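Local coordinates for protein glycerol kinase, putative (Plasmodium falciparum, PDB 2W40) that probably catalyses the ATP-dependent phosphorylation of glycerol to sn-glycerol 3-phosphate, the entry step of glycerol degradation, at residues C[347-352]-C[380-384]; C[366-370]-C[495-499]; C[390-394]-C[488-493]; C[424-430]-C[476-480]. All coordinates share one frame. Residue numbers count along the deposited sequence, not the author numbering.

Contact 1 (C[347-352]-C[380-384]); sequences IFVPAF and IVRAL
In the C-terminal domain of this FGGY kinase, strand 347-349, antiparallel partner of strand 366-371, lies across the start of helix 377-403. Residues 347-349 are extended (phi/psi of Phe348 -124/111), Pro350 (-84/90) centres an inverse gamma turn, and residues 380-384 are helical, with Leu384 N bonded to Ile380 O at 3.1 Å. Strand and helix axes come within 6.9 Å at a crossing angle of -52°, and the CA atoms of Phe348 and Leu384 stand 5.2 Å apart. Phe348 points toward the helix with chi1 t. Its CB rests on Ala383 CB at 3.7 Å, a closeness the small alanine allows, and its CE1 meets Ile380 CG2 at 3.9 Å. Leu384, also chi1 t, lays CD1 over the Phe348 ring in a CH-pi contact, 4.2 Å from the centroid. The strand pair lies at the dimer interface: Phe348 and Phe352 also pack on Met371 of the second subunit, so large apolar side chains suit both places. Leu384 CD1 reaches the edge of the Phe352 ring, 4.2 Å from CE2, and Pro350 CB lies 4.3 Å from Leu384 CG. Water 1 accepts from Phe348 N (2.8 Å) and can donate to Ala383 O (2.8 Å).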
loop_
_atom_site.group_PDB
_atom_site.type_symbol
_atom_site.label_atom_id
_atom_site.label_comp_id
_atom_site.label_asym_id
_atom_site.label_seq_id
_atom_site.Cartn_x
_atom_site.Cartn_y
_atom_site.Cartn_z
ATOM N N ILE C 347 -6.359 7.302 0.440
ATOM C CA ILE C 347 -7.117 6.856 1.563
ATOM C C ILE C 347 -6.637 5.491 1.885
ATOM O O ILE C 347 -6.448 4.638 0.994
ATOM C CB ILE C 347 -8.661 6.861 1.308
ATOM C CG1 ILE C 347 -9.115 8.256 0.941
ATOM C CG2 ILE C 347 -9.437 6.199 2.448
ATOM C CD1 ILE C 347 -10.379 8.372 0.371
ATOM N N PHE C 348 -6.539 5.247 3.155
ATOM C CA PHE C 348 -6.077 3.930 3.704
ATOM C C PHE C 348 -7.170 3.438 4.634
ATOM O O PHE C 348 -7.360 4.023 5.699
ATOM C CB PHE C 348 -4.744 4.104 4.457
ATOM C CG PHE C 348 -3.933 2.834 4.688
ATOM C CD1 PHE C 348 -2.574 2.911 4.711
ATOM C CD2 PHE C 348 -4.491 1.623 4.960
ATOM C CE1 PHE C 348 -1.822 1.824 4.981
ATOM C CE2 PHE C 348 -3.735 0.504 5.136
ATOM C CZ PHE C 348 -2.373 0.615 5.184
ATOM N N VAL C 349 -7.864 2.372 4.235
ATOM C CA VAL C 349 -8.894 1.818 5.078
ATOM C C VAL C 349 -8.186 0.780 5.944
ATOM O O VAL C 349 -7.862 -0.260 5.431
ATOM C CB VAL C 349 -10.087 1.217 4.286
ATOM C CG1 VAL C 349 -11.102 0.566 5.218
ATOM C CG2 VAL C 349 -10.708 2.237 3.350
ATOM N N PRO C 350 -7.860 1.114 7.230
ATOM C CA PRO C 350 -6.944 0.292 8.051
ATOM C C PRO C 350 -7.797 -0.865 8.679
ATOM O O PRO C 350 -8.529 -0.666 9.740
ATOM C CB PRO C 350 -6.442 1.280 9.153
ATOM C CG PRO C 350 -7.031 2.634 8.802
ATOM C CD PRO C 350 -8.292 2.282 7.988
ATOM N N ALA C 351 -7.862 -1.945 7.944
ATOM C CA ALA C 351 -8.849 -3.074 8.212
ATOM C C ALA C 351 -8.063 -4.389 8.187
ATOM O O ALA C 351 -8.537 -5.382 7.702
ATOM C CB ALA C 351 -10.051 -3.102 7.280
ATOM N N PHE C 352 -6.869 -4.366 8.766
ATOM C CA PHE C 352 -6.003 -5.551 8.695
ATOM C C PHE C 352 -6.678 -6.763 9.338
ATOM O O PHE C 352 -6.479 -7.916 8.892
ATOM C CB PHE C 352 -4.674 -5.345 9.334
ATOM C CG PHE C 352 -3.794 -4.365 8.669
ATOM C CD1 PHE C 352 -3.068 -4.705 7.562
ATOM C CD2 PHE C 352 -3.707 -3.019 9.146
ATOM C CE1 PHE C 352 -2.259 -3.815 6.944
ATOM C CE2 PHE C 352 -2.933 -2.158 8.534
ATOM C CZ PHE C 352 -2.223 -2.540 7.411
ATOM N N ILE C 380 1.222 7.705 2.714
ATOM C CA ILE C 380 0.591 6.418 3.126
ATOM C C ILE C 380 0.446 6.355 4.637
ATOM O O ILE C 380 -0.572 5.951 5.152
ATOM C CB ILE C 380 1.372 5.214 2.540
ATOM C CG1 ILE C 380 1.356 5.316 0.973
ATOM C CG2 ILE C 380 0.920 3.884 3.165
ATOM C CD1 ILE C 380 2.334 4.298 0.226
ATOM N N VAL C 381 1.527 6.723 5.327
ATOM C CA VAL C 381 1.508 6.844 6.801
ATOM C C VAL C 381 0.408 7.786 7.292
ATOM O O VAL C 381 -0.427 7.397 8.145
ATOM C CB VAL C 381 2.942 7.246 7.323
ATOM C CG1 VAL C 381 2.881 7.571 8.856
ATOM C CG2 VAL C 381 3.890 6.142 6.999
ATOM N N ARG C 382 0.361 8.988 6.733
ATOM C CA ARG C 382 -0.681 9.972 7.084
ATOM C C ARG C 382 -2.063 9.423 6.839
ATOM O O ARG C 382 -2.943 9.632 7.639
ATOM C CB ARG C 382 -0.445 11.312 6.339
ATOM C CG ARG C 382 -1.476 12.319 6.690
ATOM C CD ARG C 382 -1.317 13.669 6.041
ATOM N NE ARG C 382 -2.522 14.355 6.418
ATOM C CZ ARG C 382 -2.656 15.333 7.294
ATOM N NH1 ARG C 382 -1.596 15.990 7.784
ATOM N NH2 ARG C 382 -3.874 15.698 7.616
ATOM N N ALA C 383 -2.227 8.673 5.745
ATOM C CA ALA C 383 -3.574 8.222 5.350
ATOM C C ALA C 383 -4.026 7.184 6.439
ATOM O O ALA C 383 -5.179 7.084 6.819
ATOM C CB ALA C 383 -3.549 7.549 3.879
ATOM N N LEU C 384 -3.067 6.351 6.879
ATOM C CA LEU C 384 -3.414 5.305 7.914
ATOM C C LEU C 384 -3.930 6.068 9.200
ATOM O O LEU C 384 -4.985 5.740 9.754
ATOM C CB LEU C 384 -2.297 4.354 8.248
ATOM C CG LEU C 384 -2.658 3.311 9.286
ATOM C CD1 LEU C 384 -2.146 1.899 8.983
ATOM C CD2 LEU C 384 -2.272 3.768 10.710
HETATM O O HOH W 1 -7.348 7.180 5.053
#

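Contact 2 (C[366-370]-C[495-499]); sequences ASIYG and AVERT
Here strand 366-371, antiparallel to 347-349 and joined to it by a long loop, packs against the C-terminal helix 482-500 at the subunit interface. Residues 366-369 are extended, and Gly370 takes phi/psi 91/9, where a CB would press on the preceding carbonyl oxygen. The strand and helix axes approach to 9.4 Å at 128°; CA atoms pair Tyr369 with Ala495 at 7.1 Å and Ser367 with Thr499 at 6.7 Å. Along the helix, Ala495 comes first: its small CB leaves room for the Tyr369 ring, with CD2 3.9 Å away. Arg498 (chi1 m) sets its CB 3.6 Å from Tyr369 OH, while its guanidinium bonds the backbone oxygen of Ile501 of the second subunit. That chain also pairs with Ala366 and Ile368, continuing the sheet. Thr499 follows, its CG2 3.5 Å from Ser367 OG, which is hydrogen-bonded to Arg365 O. With chi1 m, its hydroxyl donates to Ala495 O at 2.8 Å and so is oriented to accept from Tyr369 (chi1 m), OH to OG1 2.6 Å.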
loop_
_atom_site.group_PDB
_atom_site.type_symbol
_atom_site.label_atom_id
_atom_site.label_comp_id
_atom_site.label_asym_id
_atom_site.label_seq_id
_atom_site.Cartn_x
_atom_site.Cartn_y
_atom_site.Cartn_z
ATOM N N ALA C 366 -7.327 -4.629 4.768
ATOM C CA ALA C 366 -6.708 -3.309 4.671
ATOM C C ALA C 366 -6.459 -3.013 3.206
ATOM O O ALA C 366 -6.016 -3.864 2.424
ATOM C CB ALA C 366 -5.407 -3.234 5.494
ATOM N N SER C 367 -6.849 -1.789 2.798
ATOM C CA SER C 367 -6.889 -1.363 1.392
ATOM C C SER C 367 -6.330 0.054 1.291
ATOM O O SER C 367 -6.568 0.881 2.140
ATOM C CB SER C 367 -8.330 -1.320 0.938
ATOM O OG SER C 367 -8.896 -2.608 1.216
ATOM N N ILE C 368 -5.546 0.326 0.249
ATOM C CA ILE C 368 -4.989 1.670 -0.050
ATOM C C ILE C 368 -5.456 2.111 -1.409
ATOM O O ILE C 368 -5.389 1.315 -2.368
ATOM C CB ILE C 368 -3.426 1.702 -0.002
ATOM C CG1 ILE C 368 -2.894 1.164 1.300
ATOM C CG2 ILE C 368 -2.902 3.157 -0.144
ATOM C CD1 ILE C 368 -1.402 1.024 1.456
ATOM N N TYR C 369 -6.001 3.331 -1.489
ATOM C CA TYR C 369 -6.517 3.883 -2.715
ATOM C C TYR C 369 -5.875 5.207 -3.056
ATOM O O TYR C 369 -5.410 5.928 -2.181
ATOM C CB TYR C 369 -8.023 4.165 -2.567
ATOM C CG TYR C 369 -8.810 2.971 -2.190
ATOM C CD1 TYR C 369 -9.263 2.109 -3.180
ATOM C CD2 TYR C 369 -9.112 2.653 -0.854
ATOM C CE1 TYR C 369 -10.004 0.954 -2.866
ATOM C CE2 TYR C 369 -9.933 1.504 -0.570
ATOM C CZ TYR C 369 -10.279 0.659 -1.562
ATOM O OH TYR C 369 -11.026 -0.452 -1.273
ATOM N N GLY C 370 -5.878 5.543 -4.349
ATOM C CA GLY C 370 -5.587 6.901 -4.757
ATOM C C GLY C 370 -4.178 7.256 -5.050
ATOM O O GLY C 370 -3.874 8.453 -5.274
ATOM N N ALA C 495 -14.229 5.157 -0.261
ATOM C CA ALA C 495 -13.140 4.159 -0.103
ATOM C C ALA C 495 -13.609 2.995 0.750
ATOM O O ALA C 495 -13.420 1.856 0.382
ATOM C CB ALA C 495 -11.982 4.847 0.594
ATOM N N VAL C 496 -14.356 3.222 1.820
ATOM C CA VAL C 496 -14.968 2.072 2.603
ATOM C C VAL C 496 -15.969 1.259 1.757
ATOM O O VAL C 496 -15.943 -0.010 1.662
ATOM C CB VAL C 496 -15.573 2.537 3.912
ATOM C CG1 VAL C 496 -16.190 1.359 4.652
ATOM C CG2 VAL C 496 -14.487 3.187 4.774
ATOM N N GLU C 497 -16.738 1.962 0.972
ATOM C CA GLU C 497 -17.703 1.251 0.062
ATOM C C GLU C 497 -16.937 0.380 -0.903
ATOM O O GLU C 497 -17.365 -0.768 -1.204
ATOM C CB GLU C 497 -18.592 2.271 -0.654
ATOM C CG GLU C 497 -19.698 1.654 -1.396
ATOM C CD GLU C 497 -20.695 2.698 -1.928
ATOM O OE1 GLU C 497 -20.466 3.938 -1.693
ATOM O OE2 GLU C 497 -21.672 2.230 -2.596
ATOM N N ARG C 498 -15.877 0.913 -1.536
ATOM C CA ARG C 498 -15.013 0.151 -2.486
ATOM C C ARG C 498 -14.492 -1.089 -1.773
ATOM O O ARG C 498 -14.395 -2.182 -2.372
ATOM C CB ARG C 498 -13.795 0.924 -3.044
ATOM C CG ARG C 498 -14.091 2.015 -3.929
ATOM C CD ARG C 498 -12.829 2.613 -4.448
ATOM N NE ARG C 498 -13.201 3.929 -4.919
ATOM C CZ ARG C 498 -13.963 4.120 -6.012
ATOM N NH1 ARG C 498 -14.176 3.149 -6.896
ATOM N NH2 ARG C 498 -14.354 5.353 -6.328
ATOM N N THR C 499 -14.100 -0.939 -0.529
ATOM C CA THR C 499 -13.486 -2.030 0.240
ATOM C C THR C 499 -14.511 -3.170 0.596
ATOM O O THR C 499 -14.175 -4.336 0.766
ATOM C CB THR C 499 -12.900 -1.434 1.537
ATOM O OG1 THR C 499 -11.970 -0.415 1.160
ATOM C CG2 THR C 499 -12.225 -2.545 2.431
#

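Contact 3 (C[390-394]-C[488-493]); sequences FQLNE and KTSEWN. With EDO (1,2-ethanediol), chain B.
The C-terminal helix 482-500 packs across helix 377-403 of the C-terminal domain almost at right angles, with Phe390 and Trp492 interleaved between them. The axes of 390-394 and 488-493 are 11.2 Å apart at -96°, and the CA atoms of Phe390 and Trp492 7.1 Å. Aromatic packing fills this wide gap. Phe390 (chi1 m) and Trp492 (chi1 t) hold their rings nearly parallel, at 11°, but slid apart, with 4.7 Å between the Phe390 and Trp492 five-membered-ring centroids. Each ring therefore receives the other's methylene in a reciprocal CH-pi pair: Phe390 CB lies 3.4 Å from the five-membered-ring centroid of Trp492, and Trp492 CB 3.8 Å from the Phe390 centroid. Apolar contacts add Gln391 CG, 3.8 Å from Trp492 CZ2, and Thr489 CG2, 4.1 Å from Phe390 CE1. Among polar interactions, Trp492 NE1 donates to Glu394 OE2 at 2.9 Å. Water 2 donates both to that oxygen (2.7 Å) and to Asn493 OD1 (2.6 Å). A 1,2-ethanediol, probably from the crystallisation liquor, accepts from Lys488 NZ at O1 (2.8 Å). Because Glu394 OE2 also forms a salt bridge with Arg359, the carboxylate is a shared acceptor, linking indole and loop arginine beside the aromatic packing.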
loop_
_atom_site.group_PDB
_atom_site.type_symbol
_atom_site.label_atom_id
_atom_site.label_comp_id
_atom_site.label_asym_id
_atom_site.label_seq_id
_atom_site.Cartn_x
_atom_site.Cartn_y
_atom_site.Cartn_z
ATOM N N PHE C 390 -11.264 8.910 10.899
ATOM C CA PHE C 390 -12.525 8.583 10.227
ATOM C C PHE C 390 -13.334 7.474 10.894
ATOM O O PHE C 390 -14.562 7.547 10.946
ATOM C CB PHE C 390 -12.234 8.230 8.770
ATOM C CG PHE C 390 -11.871 9.417 7.907
ATOM C CD1 PHE C 390 -12.746 10.520 7.731
ATOM C CD2 PHE C 390 -10.632 9.455 7.273
ATOM C CE1 PHE C 390 -12.359 11.595 6.897
ATOM C CE2 PHE C 390 -10.282 10.510 6.465
ATOM C CZ PHE C 390 -11.133 11.595 6.327
ATOM N N GLN C 391 -12.630 6.453 11.372
ATOM C CA GLN C 391 -13.321 5.391 12.096
ATOM C C GLN C 391 -13.931 5.901 13.438
ATOM O O GLN C 391 -15.071 5.535 13.819
ATOM C CB GLN C 391 -12.322 4.236 12.349
ATOM C CG GLN C 391 -12.043 3.349 11.110
ATOM C CD GLN C 391 -11.061 2.296 11.468
ATOM O OE1 GLN C 391 -11.440 1.209 11.832
ATOM N NE2 GLN C 391 -9.752 2.640 11.431
ATOM N N LEU C 392 -13.156 6.739 14.133
ATOM C CA LEU C 392 -13.621 7.290 15.382
ATOM C C LEU C 392 -14.874 8.124 15.165
ATOM O O LEU C 392 -15.804 8.103 15.955
ATOM C CB LEU C 392 -12.470 8.051 16.030
ATOM C CG LEU C 392 -12.820 8.471 17.458
ATOM C CD1 LEU C 392 -13.156 7.293 18.422
ATOM C CD2 LEU C 392 -11.738 9.409 18.004
ATOM N N ASN C 393 -14.917 8.875 14.059
ATOM C CA ASN C 393 -16.083 9.687 13.735
ATOM C C ASN C 393 -17.347 8.853 13.568
ATOM O O ASN C 393 -18.424 9.204 14.047
ATOM C CB ASN C 393 -15.808 10.447 12.464
ATOM C CG ASN C 393 -16.967 11.333 12.083
ATOM O OD1 ASN C 393 -17.504 12.075 12.923
ATOM N ND2 ASN C 393 -17.317 11.337 10.763
ATOM N N GLU C 394 -17.170 7.706 12.909
ATOM C CA GLU C 394 -18.299 6.771 12.803
ATOM C C GLU C 394 -18.846 6.265 14.173
ATOM O O GLU C 394 -20.063 6.178 14.412
ATOM C CB GLU C 394 -17.974 5.575 11.881
ATOM C CG GLU C 394 -17.654 6.023 10.496
ATOM C CD GLU C 394 -17.604 4.890 9.459
ATOM O OE1 GLU C 394 -17.903 3.706 9.777
ATOM O OE2 GLU C 394 -17.265 5.216 8.258
ATOM N N LYS C 488 -14.284 15.479 2.979
ATOM C CA LYS C 488 -13.316 14.456 3.408
ATOM C C LYS C 488 -14.036 13.161 3.827
ATOM O O LYS C 488 -13.543 12.065 3.557
ATOM C CB LYS C 488 -12.481 15.000 4.575
ATOM C CG LYS C 488 -11.504 16.002 4.065
ATOM C CD LYS C 488 -10.450 16.372 5.125
ATOM C CE LYS C 488 -9.280 17.137 4.553
ATOM N NZ LYS C 488 -8.359 16.138 3.836
ATOM N N THR C 489 -15.134 13.301 4.549
ATOM C CA THR C 489 -15.880 12.131 5.092
ATOM C C THR C 489 -16.521 11.426 3.935
ATOM O O THR C 489 -16.616 10.219 3.926
ATOM C CB THR C 489 -16.798 12.463 6.226
ATOM O OG1 THR C 489 -17.813 13.291 5.795
ATOM C CG2 THR C 489 -16.082 13.202 7.294
ATOM N N SER C 490 -16.947 12.165 2.922
ATOM C CA SER C 490 -17.424 11.502 1.647
ATOM C C SER C 490 -16.323 10.672 0.946
ATOM O O SER C 490 -16.576 9.549 0.422
ATOM C CB SER C 490 -18.021 12.582 0.715
ATOM O OG SER C 490 -18.118 12.021 -0.603
ATOM N N GLU C 491 -15.102 11.192 0.889
ATOM C CA GLU C 491 -14.007 10.525 0.327
ATOM C C GLU C 491 -13.742 9.212 1.087
ATOM O O GLU C 491 -13.503 8.173 0.469
ATOM C CB GLU C 491 -12.741 11.340 0.286
ATOM C CG GLU C 491 -12.890 12.474 -0.736
ATOM C CD GLU C 491 -11.923 13.656 -0.586
ATOM O OE1 GLU C 491 -11.059 13.809 0.379
ATOM O OE2 GLU C 491 -12.080 14.508 -1.509
ATOM N N TRP C 492 -13.716 9.292 2.425
ATOM C CA TRP C 492 -13.553 8.118 3.239
ATOM C C TRP C 492 -14.636 7.077 2.980
ATOM O O TRP C 492 -14.422 5.864 2.734
ATOM C CB TRP C 492 -13.604 8.555 4.667
ATOM C CG TRP C 492 -13.748 7.416 5.645
ATOM C CD1 TRP C 492 -14.894 7.065 6.300
ATOM C CD2 TRP C 492 -12.766 6.431 6.008
ATOM N NE1 TRP C 492 -14.695 5.942 7.033
ATOM C CE2 TRP C 492 -13.382 5.581 6.933
ATOM C CE3 TRP C 492 -11.424 6.267 5.742
ATOM C CZ2 TRP C 492 -12.734 4.495 7.523
ATOM C CZ3 TRP C 492 -10.764 5.194 6.352
ATOM C CH2 TRP C 492 -11.417 4.366 7.255
ATOM N N ASN C 493 -15.836 7.594 2.965
ATOM C CA ASN C 493 -17.038 6.715 2.782
ATOM C C ASN C 493 -17.007 5.963 1.461
ATOM O O ASN C 493 -17.304 4.784 1.405
ATOM C CB ASN C 493 -18.317 7.526 2.836
ATOM C CG ASN C 493 -18.753 7.893 4.212
ATOM O OD1 ASN C 493 -18.321 7.284 5.206
ATOM N ND2 ASN C 493 -19.635 8.954 4.296
HETATM C C1 EDO B . -9.120 12.573 3.246
HETATM O O1 EDO B . -8.622 13.364 4.352
HETATM C C2 EDO B . -8.064 12.562 2.120
HETATM O O2 EDO B . -7.850 13.906 1.584
HETATM O O HOH W 2 -17.978 7.749 7.699
#

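Contact 4 (C[424-430]-C[476-480]); sequences MQFNSDI and FHSKM. With EDO (1,2-ethanediol), chain D.
Segment 424-430 is helical, with Ser428 N, Asp429 N and Ile430 N bonded four residues back, whereas 476-480 leaves strand 472-476 as a mostly extended chain that bends at Lys479 (phi/psi -116/12). The two draw together from Gln425-Phe476 (CA atoms 6.1 Å apart) to Asp429-Ser478 (4.3 Å). Phe476, chi1 m, turns toward the helix, and Met424 CB sits over its ring, 3.6 Å from the centroid, in a CH-pi contact. The Gln425 amide suits its place by offering donor and acceptor: NE2 gives hydrogen bonds to His477 O (2.8 Å) and Asp429 OD1 (2.9 Å), while OE1 accepts from water 3 (2.7 Å), which in turn accepts from His477 N (3.1 Å). Asp429 OD1 also receives Lys479 N at 2.8 Å. Small Ser428 permits close approach, its CB 3.9 Å from Phe476 CB, and its hydroxyl hydrogen-bonds backbone Thr433 O. Flexible Met480 brings SD to Ile430 CD1, 3.8 Å away. Ser478 N donates to O2 of a 1,2-ethanediol, probably from the crystallisation liquor, at 2.9 Å. Ser478 OG accepts from Met480 N at 3.2 Å, closing an ST turn in the connection from the large mixed sheet's edge strand to helix 482-500, here fastened to helix 421-431.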
loop_
_atom_site.group_PDB
_atom_site.type_symbol
_atom_site.label_atom_id
_atom_site.label_comp_id
_atom_site.label_asym_id
_atom_site.label_seq_id
_atom_site.Cartn_x
_atom_site.Cartn_y
_atom_site.Cartn_z
ATOM N N MET C 424 -4.105 14.978 16.682
ATOM C CA MET C 424 -5.245 15.298 17.544
ATOM C C MET C 424 -6.114 16.399 16.919
ATOM O O MET C 424 -7.357 16.389 17.025
ATOM C CB MET C 424 -4.714 15.672 18.913
ATOM C CG MET C 424 -4.134 14.513 19.722
ATOM S SD MET C 424 -5.180 12.923 19.586
ATOM C CE MET C 424 -6.426 13.502 20.578
ATOM N N GLN C 425 -5.487 17.365 16.225
ATOM C CA GLN C 425 -6.261 18.423 15.569
ATOM C C GLN C 425 -7.162 17.821 14.458
ATOM O O GLN C 425 -8.310 18.156 14.348
ATOM C CB GLN C 425 -5.331 19.495 15.034
ATOM C CG GLN C 425 -6.136 20.669 14.462
ATOM C CD GLN C 425 -7.018 21.376 15.503
ATOM O OE1 GLN C 425 -6.482 21.956 16.435
ATOM N NE2 GLN C 425 -8.288 21.350 15.316
ATOM N N PHE C 426 -6.582 16.895 13.694
ATOM C CA PHE C 426 -7.347 16.206 12.625
ATOM C C PHE C 426 -8.505 15.407 13.226
ATOM O O PHE C 426 -9.602 15.424 12.692
ATOM C CB PHE C 426 -6.446 15.301 11.811
ATOM C CG PHE C 426 -7.098 14.750 10.616
ATOM C CD1 PHE C 426 -7.220 15.482 9.459
ATOM C CD2 PHE C 426 -7.663 13.483 10.598
ATOM C CE1 PHE C 426 -7.813 14.998 8.349
ATOM C CE2 PHE C 426 -8.291 13.022 9.461
ATOM C CZ PHE C 426 -8.341 13.771 8.351
ATOM N N ASN C 427 -8.247 14.712 14.336
ATOM C CA ASN C 427 -9.340 13.999 15.026
ATOM C C ASN C 427 -10.453 14.939 15.444
ATOM O O ASN C 427 -11.624 14.732 15.197
ATOM C CB ASN C 427 -8.807 13.232 16.282
ATOM C CG ASN C 427 -8.224 11.867 15.936
ATOM O OD1 ASN C 427 -8.844 10.840 16.244
ATOM N ND2 ASN C 427 -7.061 11.843 15.290
ATOM N N SER C 428 -10.055 16.072 16.077
ATOM C CA SER C 428 -11.066 17.042 16.565
ATOM C C SER C 428 -11.854 17.623 15.413
ATOM O O SER C 428 -13.097 17.687 15.494
ATOM C CB SER C 428 -10.411 18.172 17.356
ATOM O OG SER C 428 -11.420 19.054 17.831
ATOM N N ASP C 429 -11.132 17.935 14.303
ATOM C CA ASP C 429 -11.706 18.438 13.078
ATOM C C ASP C 429 -12.748 17.412 12.499
ATOM O O ASP C 429 -13.944 17.734 12.227
ATOM C CB ASP C 429 -10.662 18.699 12.048
ATOM C CG ASP C 429 -9.857 19.914 12.274
ATOM O OD1 ASP C 429 -10.177 20.713 13.186
ATOM O OD2 ASP C 429 -8.863 20.081 11.499
ATOM N N ILE C 430 -12.331 16.175 12.344
ATOM C CA ILE C 430 -13.233 15.194 11.671
ATOM C C ILE C 430 -14.361 14.725 12.560
ATOM O O ILE C 430 -15.495 14.581 12.068
ATOM C CB ILE C 430 -12.467 14.036 11.151
ATOM C CG1 ILE C 430 -11.570 14.448 10.004
ATOM C CG2 ILE C 430 -13.369 12.782 10.758
ATOM C CD1 ILE C 430 -12.217 15.127 8.713
ATOM N N PHE C 476 -8.133 20.559 22.237
ATOM C CA PHE C 476 -8.397 20.731 20.814
ATOM C C PHE C 476 -9.831 21.014 20.513
ATOM O O PHE C 476 -10.755 20.391 21.064
ATOM C CB PHE C 476 -7.938 19.455 20.035
ATOM C CG PHE C 476 -6.464 19.174 20.176
ATOM C CD1 PHE C 476 -5.542 19.698 19.288
ATOM C CD2 PHE C 476 -6.027 18.470 21.255
ATOM C CE1 PHE C 476 -4.250 19.490 19.467
ATOM C CE2 PHE C 476 -4.711 18.246 21.487
ATOM C CZ PHE C 476 -3.803 18.751 20.636
ATOM N N HIS C 477 -10.048 21.989 19.645
ATOM C CA HIS C 477 -11.367 22.281 19.172
ATOM C C HIS C 477 -11.311 22.148 17.645
ATOM O O HIS C 477 -10.272 22.404 17.068
ATOM C CB HIS C 477 -11.743 23.744 19.504
ATOM C CG HIS C 477 -11.514 24.154 20.920
ATOM N ND1 HIS C 477 -12.532 24.179 21.859
ATOM C CD2 HIS C 477 -10.412 24.659 21.538
ATOM C CE1 HIS C 477 -12.041 24.620 23.013
ATOM N NE2 HIS C 477 -10.764 24.924 22.843
ATOM N N SER C 478 -12.423 21.922 16.989
ATOM C CA SER C 478 -12.407 21.901 15.517
ATOM C C SER C 478 -12.082 23.250 14.889
ATOM O O SER C 478 -12.638 24.273 15.309
ATOM C CB SER C 478 -13.759 21.468 14.976
ATOM O OG SER C 478 -13.743 21.551 13.555
ATOM N N LYS C 479 -11.204 23.192 13.878
ATOM C CA LYS C 479 -10.789 24.357 13.056
ATOM C C LYS C 479 -11.226 24.149 11.593
ATOM O O LYS C 479 -10.928 24.949 10.723
ATOM C CB LYS C 479 -9.291 24.567 13.164
ATOM C CG LYS C 479 -8.878 25.127 14.484
ATOM C CD LYS C 479 -7.401 25.264 14.415
ATOM C CE LYS C 479 -6.836 25.815 15.723
ATOM N NZ LYS C 479 -5.472 26.371 15.611
ATOM N N MET C 480 -12.067 23.156 11.327
ATOM C CA MET C 480 -12.389 22.737 9.979
ATOM C C MET C 480 -13.827 23.099 9.687
ATOM O O MET C 480 -14.705 22.852 10.544
ATOM C CB MET C 480 -12.138 21.199 9.832
ATOM C CG MET C 480 -12.497 20.670 8.415
ATOM S SD MET C 480 -12.198 18.867 8.272
ATOM C CE MET C 480 -10.400 18.735 8.156
HETATM C C1 EDO D . -17.148 21.501 18.172
HETATM O O1 EDO D . -17.150 22.242 16.962
HETATM C C2 EDO D . -15.780 20.877 18.236
HETATM O O2 EDO D . -14.802 21.790 18.714
HETATM O O HOH W 3 -7.364 23.209 18.615
#

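Contacts 1 and 2 use the two strands of one antiparallel pair, joined by probable hydrogen bonds from Tyr369 N to Ile347 O (2.8 Å) and Val349 N to Ser367 O (2.9 Å); both reach the second subunit. Contact 3 shares helix 377-403 with contact 1 and helix 482-500 with contact 2, and meets contact 1 where Trp492 CH2 lies 3.8 Å from Pro350 CD. Contact 4 touches contact 3 through Ile430 CG2 and Phe390 CD1, 3.8 Å apart, but stays about 11 Å (nearest atoms) from contact 2. Contacts 1 and 4 come nearest the ADP site, empty in this chain: the side chain of Leu384 is about 7 Å from Gly315, that of Met424 about 8 Å from Gly416; contact 2 lies away from it.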